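Local coordinates for protein adenylate isopentenyltransferase (Humulus lupulus, PDB 3A8T) that transfers an isopentenyl group from dimethylallyl diphosphate to AMP, ADP or ATP in cytokinin biosynthesis, a magnesium-dependent step, at residues A[227-231]-A[232-236]; A[276-279]-A[280-284]. One frame throughout, in Å; residues are numbered along the deposited sequence.

Following the chain from the N terminus, residues 227-236 come first: contact 1 closes a tight turn that leads out of the loop after helix 203-210 and into helix 234-243. The next helix, 257-289, carries contact 2, just over two turns at 276-284. Neither encloses a long loop; they run in series, without nesting or crossing. Their centres are about 17 Å apart, with about 5 Å between nearest atoms, and ATP lies against both. Contact 1 reaches adenine N3 and the ribose hydroxyls, while contact 2 meets the ribose ring oxygen and the phosphate-binding loop. Ile-232 and Glu-236 of contact 1 also touch helix 257-289, just ahead of residue 276, tying the loop to that helix.

Contact 1 (A[227-231]-A[232-236]); sequences GLRKA and IGVPE. With ATP (adenosine-5'-triphosphate), chain B.
With chi1 at -176°, Val-234 holds CG1 trans to its own N and presses it over one face of the Arg-229 guanidinium, 4.0 Å from NH1, while its other branch, CG2, meets Ala-231 CB at 4.0 Å. The Arg-229 chain kinks at chi3 (53°) and crosses Val-234 at about a right angle; its charge is spent on Asp-217, Asp-238 and Asp-215.

The backbone here makes a type II-like turn. Ala-231 O accepts Val-234 N at 3.1 Å, and Gly-233, in the third position, takes a positive phi at which any CB would jam against the preceding carbonyl. Gly-233 is also the N-cap of helix 234-243: its N gives a 2.6 Å bond to Glu-236 OE1, arriving from above the carboxylate plane, which is the Glu-236 half of a capping box. Asn-274 holds Glu-236 OE2.

The turn offers its backbone to ATP. Ile-232 N points almost straight at adenine N3 (2.9 Å, 170°), and Lys-230 O takes the ribose O2' hydroxyl at 2.7 Å, with Ser-222 OG as a second partner. The Lys-230 side chain folds alongside O3', its NZ 3.5 Å from that atom and 4.0 Å from ATP O2G; Lys-73 stands beside it, both lysines gathered near the phosphates. An alanine here removes everything beyond CB, which would probably leave O3' without its cover and take a positive charge away from the gamma-phosphate.

Ile-232 N thus holds the base and Lys-230 O the ribose; guanine's 2-amino group would probably crowd the Ile-232 N-H, consistent with GMP not being a substrate.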
loop_
_atom_site.group_PDB
_atom_site.type_symbol
_atom_site.label_atom_id
_atom_site.label_comp_id
_atom_site.label_asym_id
_atom_site.label_seq_id
_atom_site.Cartn_x
_atom_site.Cartn_y
_atom_site.Cartn_z
ATOM N N GLY A 227 -7.134 -4.774 12.595
ATOM C CA GLY A 227 -6.868 -3.417 12.143
ATOM C C GLY A 227 -5.401 -3.063 11.861
ATOM O O GLY A 227 -4.621 -3.908 11.344
ATOM N N LEU A 228 -5.052 -1.811 12.194
ATOM C CA LEU A 228 -3.689 -1.299 12.018
ATOM C C LEU A 228 -2.632 -2.214 12.661
ATOM O O LEU A 228 -1.492 -2.228 12.249
ATOM C CB LEU A 228 -3.555 0.114 12.595
ATOM C CG LEU A 228 -2.187 0.765 12.329
ATOM C CD1 LEU A 228 -1.981 0.811 10.858
ATOM C CD2 LEU A 228 -2.080 2.159 12.864
ATOM N N ARG A 229 -3.017 -2.998 13.663
ATOM C CA ARG A 229 -2.037 -3.860 14.291
ATOM C C ARG A 229 -1.647 -5.053 13.388
ATOM O O ARG A 229 -0.758 -5.809 13.719
ATOM C CB ARG A 229 -2.526 -4.286 15.690
ATOM C CG ARG A 229 -2.581 -3.119 16.626
ATOM C CD ARG A 229 -2.688 -3.509 18.096
ATOM N NE ARG A 229 -1.644 -4.440 18.493
ATOM C CZ ARG A 229 -0.362 -4.126 18.707
ATOM N NH1 ARG A 229 0.085 -2.871 18.594
ATOM N NH2 ARG A 229 0.507 -5.103 18.926
ATOM N N LYS A 230 -2.326 -5.198 12.251
ATOM C CA LYS A 230 -1.992 -6.216 11.258
ATOM C C LYS A 230 -0.821 -5.796 10.332
ATOM O O LYS A 230 -0.219 -6.657 9.712
ATOM C CB LYS A 230 -3.168 -6.494 10.324
ATOM C CG LYS A 230 -4.385 -7.071 10.997
ATOM C CD LYS A 230 -5.477 -7.270 9.969
ATOM C CE LYS A 230 -5.462 -8.690 9.476
ATOM N NZ LYS A 230 -6.384 -8.844 8.314
ATOM N N ALA A 231 -0.531 -4.497 10.232
ATOM C CA ALA A 231 0.507 -3.936 9.362
ATOM C C ALA A 231 1.811 -4.683 9.422
ATOM O O ALA A 231 2.252 -5.005 10.513
ATOM C CB ALA A 231 0.726 -2.477 9.736
ATOM N N ILE A 232 2.441 -4.985 8.277
ATOM C CA ILE A 232 3.720 -5.717 8.346
ATOM C C ILE A 232 4.704 -4.812 9.109
ATOM O O ILE A 232 4.796 -3.608 8.841
ATOM C CB ILE A 232 4.359 -6.055 6.953
ATOM C CG1 ILE A 232 3.430 -6.888 6.081
ATOM C CG2 ILE A 232 5.602 -6.861 7.161
ATOM C CD1 ILE A 232 3.032 -8.097 6.675
ATOM N N GLY A 233 5.411 -5.397 10.079
ATOM C CA GLY A 233 6.335 -4.628 10.899
ATOM C C GLY A 233 5.884 -4.617 12.338
ATOM O O GLY A 233 6.682 -4.739 13.289
ATOM N N VAL A 234 4.578 -4.537 12.539
ATOM C CA VAL A 234 4.161 -4.503 13.925
ATOM C C VAL A 234 4.357 -5.797 14.700
ATOM O O VAL A 234 4.882 -5.788 15.777
ATOM C CB VAL A 234 2.708 -4.121 14.077
ATOM C CG1 VAL A 234 2.405 -4.016 15.528
ATOM C CG2 VAL A 234 2.407 -2.819 13.335
ATOM N N PRO A 235 3.871 -6.920 14.162
ATOM C CA PRO A 235 4.011 -8.227 14.848
ATOM C C PRO A 235 5.477 -8.636 14.987
ATOM O O PRO A 235 5.865 -9.165 16.033
ATOM C CB PRO A 235 3.230 -9.214 13.955
ATOM C CG PRO A 235 2.531 -8.315 12.836
ATOM C CD PRO A 235 3.389 -7.065 12.769
ATOM N N GLU A 236 6.276 -8.317 13.953
ATOM C CA GLU A 236 7.707 -8.653 13.898
ATOM C C GLU A 236 8.460 -7.938 15.005
ATOM O O GLU A 236 9.205 -8.576 15.767
ATOM C CB GLU A 236 8.332 -8.330 12.524
ATOM C CG GLU A 236 7.735 -9.060 11.350
ATOM C CD GLU A 236 6.444 -8.421 10.809
ATOM O OE1 GLU A 236 5.786 -7.569 11.481
ATOM O OE2 GLU A 236 6.081 -8.771 9.673
HETATM P PG ATP B . -6.456 -10.282 3.040
HETATM O O1G ATP B . -7.942 -10.104 3.030
HETATM O O2G ATP B . -5.957 -10.135 4.585
HETATM O O3G ATP B . -6.058 -11.755 2.515
HETATM P PB ATP B . -6.567 -8.036 1.450
HETATM O O1B ATP B . -7.031 -8.335 0.130
HETATM O O2B ATP B . -7.804 -7.811 2.362
HETATM O O3B ATP B . -5.663 -9.215 2.035
HETATM P PA ATP B . -4.103 -6.663 1.416
HETATM O O1A ATP B . -3.488 -7.695 0.596
HETATM O O2A ATP B . -3.603 -5.238 0.818
HETATM O O3A ATP B . -5.753 -6.630 1.380
HETATM O "O5'" ATP B . -3.546 -6.660 2.943
HETATM C "C5'" ATP B . -3.406 -7.941 3.494
HETATM C "C4'" ATP B . -2.410 -7.817 4.630
HETATM O "O4'" ATP B . -1.171 -7.326 4.104
HETATM C "C3'" ATP B . -2.799 -6.793 5.724
HETATM O "O3'" ATP B . -3.622 -7.399 6.717
HETATM C "C2'" ATP B . -1.427 -6.344 6.254
HETATM O "O2'" ATP B . -0.979 -7.217 7.232
HETATM C "C1'" ATP B . -0.516 -6.390 5.049
HETATM N N9 ATP B . -0.380 -5.037 4.441
HETATM C C8 ATP B . -1.104 -4.533 3.362
HETATM N N7 ATP B . -0.804 -3.267 3.152
HETATM C C5 ATP B . 0.126 -2.871 4.066
HETATM C C6 ATP B . 0.839 -1.644 4.373
HETATM N N6 ATP B . 0.648 -0.484 3.665
HETATM N N1 ATP B . 1.716 -1.662 5.399
HETATM C C2 ATP B . 1.931 -2.760 6.111
HETATM N N3 ATP B . 1.298 -3.911 5.873
HETATM C C4 ATP B . 0.411 -4.024 4.898
#

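Contact 2 (A[276-279]-A[280-284]); sequences CHLA and KRQIG. With ATP (adenosine-5'-triphosphate), chain B.
Leu-278 and Gln-282, one helical turn apart on helix 257-289, cross obliquely, Leu-278 CG lying 3.9 Å from Gln-282 CD. They sit on the face of this alpha-helix that looks into the nucleotide site of a P-loop NTPase-like fold.

Every backbone carbonyl from Cys-276 to Ala-279 is satisfied by the regular i to i+4 pattern. Cys-276 O receives Lys-280 N, His-277 O receives Arg-281 N, Leu-278 O receives Gln-282 N at 3.0 Å, and Ala-279 O receives Ile-283 N at 3.1 Å.

Of the side chains, the buried Gln-282 carries the polar contacts. Beyond CG its chain runs fully extended (chi2 -180°), which carries the amide to the phosphate-binding loop. There OE1 accepts the backbone N of Thr-49, an ATP-binding residue, whereas NE2 makes a weak hydrogen bond to Gly-138 O, beyond strand 132-136. Gln-282 NE2 also stands 3.5 Å from ATP O2A. Gln-282 borders the alpha-phosphate and, through Thr-49, is likely to steady the loop that binds the phosphates.

On the exposed side, Arg-281 bends at chi3 and lays one guanidinium face over the backbone of the preceding turn, with Leu-278 CA 3.8 Å above its plane; NH1 comes 3.6 Å from His-277 CB. Ala-279, by contrast, packs on Leu-187 and Leu-191 of helix 184-201.

Both Leu-278 methyls meet the ring oxygen from the same side: CD1 and CD2 each lie 3.4 Å from ATP O4', and CD2 reaches on to within 3.6 Å of N9.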
loop_
_atom_site.group_PDB
_atom_site.type_symbol
_atom_site.label_atom_id
_atom_site.label_comp_id
_atom_site.label_asym_id
_atom_site.label_seq_id
_atom_site.Cartn_x
_atom_site.Cartn_y
_atom_site.Cartn_z
ATOM N N CYS A 276 7.579 -9.758 1.030
ATOM C CA CYS A 276 7.837 -10.496 -0.148
ATOM C C CYS A 276 6.719 -11.510 -0.346
ATOM O O CYS A 276 6.235 -11.667 -1.462
ATOM C CB CYS A 276 9.246 -11.111 -0.041
ATOM S SG CYS A 276 10.594 -9.801 -0.212
ATOM N N HIS A 277 6.289 -12.179 0.717
ATOM C CA HIS A 277 5.200 -13.135 0.586
ATOM C C HIS A 277 3.883 -12.444 0.262
ATOM O O HIS A 277 3.079 -12.965 -0.495
ATOM C CB HIS A 277 5.025 -13.935 1.882
ATOM C CG HIS A 277 5.947 -15.110 1.984
ATOM N ND1 HIS A 277 6.554 -15.488 3.164
ATOM C CD2 HIS A 277 6.378 -15.980 1.042
ATOM C CE1 HIS A 277 7.323 -16.535 2.940
ATOM N NE2 HIS A 277 7.234 -16.851 1.660
ATOM N N LEU A 278 3.652 -11.288 0.891
ATOM C CA LEU A 278 2.419 -10.526 0.644
ATOM C C LEU A 278 2.389 -10.147 -0.844
ATOM O O LEU A 278 1.344 -10.192 -1.488
ATOM C CB LEU A 278 2.384 -9.256 1.514
ATOM C CG LEU A 278 1.253 -8.295 1.140
ATOM C CD1 LEU A 278 -0.110 -8.975 1.364
ATOM C CD2 LEU A 278 1.358 -6.995 1.927
ATOM N N ALA A 279 3.555 -9.799 -1.385
ATOM C CA ALA A 279 3.638 -9.419 -2.792
ATOM C C ALA A 279 3.173 -10.568 -3.705
ATOM O O ALA A 279 2.428 -10.372 -4.686
ATOM C CB ALA A 279 5.102 -8.963 -3.162
ATOM N N LYS A 280 3.574 -11.767 -3.330
ATOM C CA LYS A 280 3.223 -12.928 -4.100
ATOM C C LYS A 280 1.746 -13.209 -4.050
ATOM O O LYS A 280 1.136 -13.567 -5.074
ATOM C CB LYS A 280 3.989 -14.158 -3.624
ATOM C CG LYS A 280 5.498 -14.085 -3.660
ATOM C CD LYS A 280 6.036 -15.527 -3.571
ATOM C CE LYS A 280 7.544 -15.634 -3.376
ATOM N NZ LYS A 280 8.319 -14.947 -4.427
ATOM N N ARG A 281 1.153 -13.068 -2.875
ATOM C CA ARG A 281 -0.285 -13.338 -2.767
ATOM C C ARG A 281 -1.137 -12.298 -3.495
ATOM O O ARG A 281 -2.224 -12.605 -3.963
ATOM C CB ARG A 281 -0.722 -13.411 -1.305
ATOM C CG ARG A 281 -0.172 -14.612 -0.594
ATOM C CD ARG A 281 -0.732 -14.774 0.824
ATOM N NE ARG A 281 -0.375 -13.687 1.749
ATOM C CZ ARG A 281 0.685 -13.680 2.573
ATOM N NH1 ARG A 281 1.553 -14.703 2.617
ATOM N NH2 ARG A 281 0.844 -12.651 3.402
ATOM N N GLN A 282 -0.640 -11.064 -3.570
ATOM C CA GLN A 282 -1.336 -9.990 -4.247
ATOM C C GLN A 282 -1.360 -10.192 -5.742
ATOM O O GLN A 282 -2.396 -10.024 -6.369
ATOM C CB GLN A 282 -0.668 -8.674 -3.920
ATOM C CG GLN A 282 -0.975 -8.225 -2.500
ATOM C CD GLN A 282 -0.321 -6.917 -2.153
ATOM O OE1 GLN A 282 0.855 -6.723 -2.438
ATOM N NE2 GLN A 282 -1.072 -6.012 -1.509
ATOM N N ILE A 283 -0.208 -10.563 -6.298
ATOM C CA ILE A 283 -0.052 -10.814 -7.720
ATOM C C ILE A 283 -0.972 -11.954 -8.162
ATOM O O ILE A 283 -1.726 -11.799 -9.123
ATOM C CB ILE A 283 1.406 -11.187 -8.018
ATOM C CG1 ILE A 283 2.303 -9.969 -7.784
ATOM C CG2 ILE A 283 1.543 -11.749 -9.391
ATOM C CD1 ILE A 283 3.790 -10.334 -7.662
ATOM N N GLY A 284 -0.926 -13.081 -7.443
ATOM C CA GLY A 284 -1.755 -14.209 -7.796
ATOM C C GLY A 284 -3.199 -13.815 -7.777
ATOM O O GLY A 284 -3.994 -14.167 -8.643
HETATM P PG ATP B . -6.456 -10.282 3.040
HETATM O O1G ATP B . -7.942 -10.104 3.030
HETATM O O2G ATP B . -5.957 -10.135 4.585
HETATM O O3G ATP B . -6.058 -11.755 2.515
HETATM P PB ATP B . -6.567 -8.036 1.450
HETATM O O1B ATP B . -7.031 -8.335 0.130
HETATM O O2B ATP B . -7.804 -7.811 2.362
HETATM O O3B ATP B . -5.663 -9.215 2.035
HETATM P PA ATP B . -4.103 -6.663 1.416
HETATM O O1A ATP B . -3.488 -7.695 0.596
HETATM O O2A ATP B . -3.603 -5.238 0.818
HETATM O O3A ATP B . -5.753 -6.630 1.380
HETATM O "O5'" ATP B . -3.546 -6.660 2.943
HETATM C "C5'" ATP B . -3.406 -7.941 3.494
HETATM C "C4'" ATP B . -2.410 -7.817 4.630
HETATM O "O4'" ATP B . -1.171 -7.326 4.104
HETATM C "C3'" ATP B . -2.799 -6.793 5.724
HETATM O "O3'" ATP B . -3.622 -7.399 6.717
HETATM C "C2'" ATP B . -1.427 -6.344 6.254
HETATM O "O2'" ATP B . -0.979 -7.217 7.232
HETATM C "C1'" ATP B . -0.516 -6.390 5.049
HETATM N N9 ATP B . -0.380 -5.037 4.441
HETATM C C8 ATP B . -1.104 -4.533 3.362
HETATM N N7 ATP B . -0.804 -3.267 3.152
HETATM C C5 ATP B . 0.126 -2.871 4.066
HETATM C C6 ATP B . 0.839 -1.644 4.373
HETATM N N6 ATP B . 0.648 -0.484 3.665
HETATM N N1 ATP B . 1.716 -1.662 5.399
HETATM C C2 ATP B . 1.931 -2.760 6.111
HETATM N N3 ATP B . 1.298 -3.911 5.873
HETATM C C4 ATP B . 0.411 -4.024 4.898
#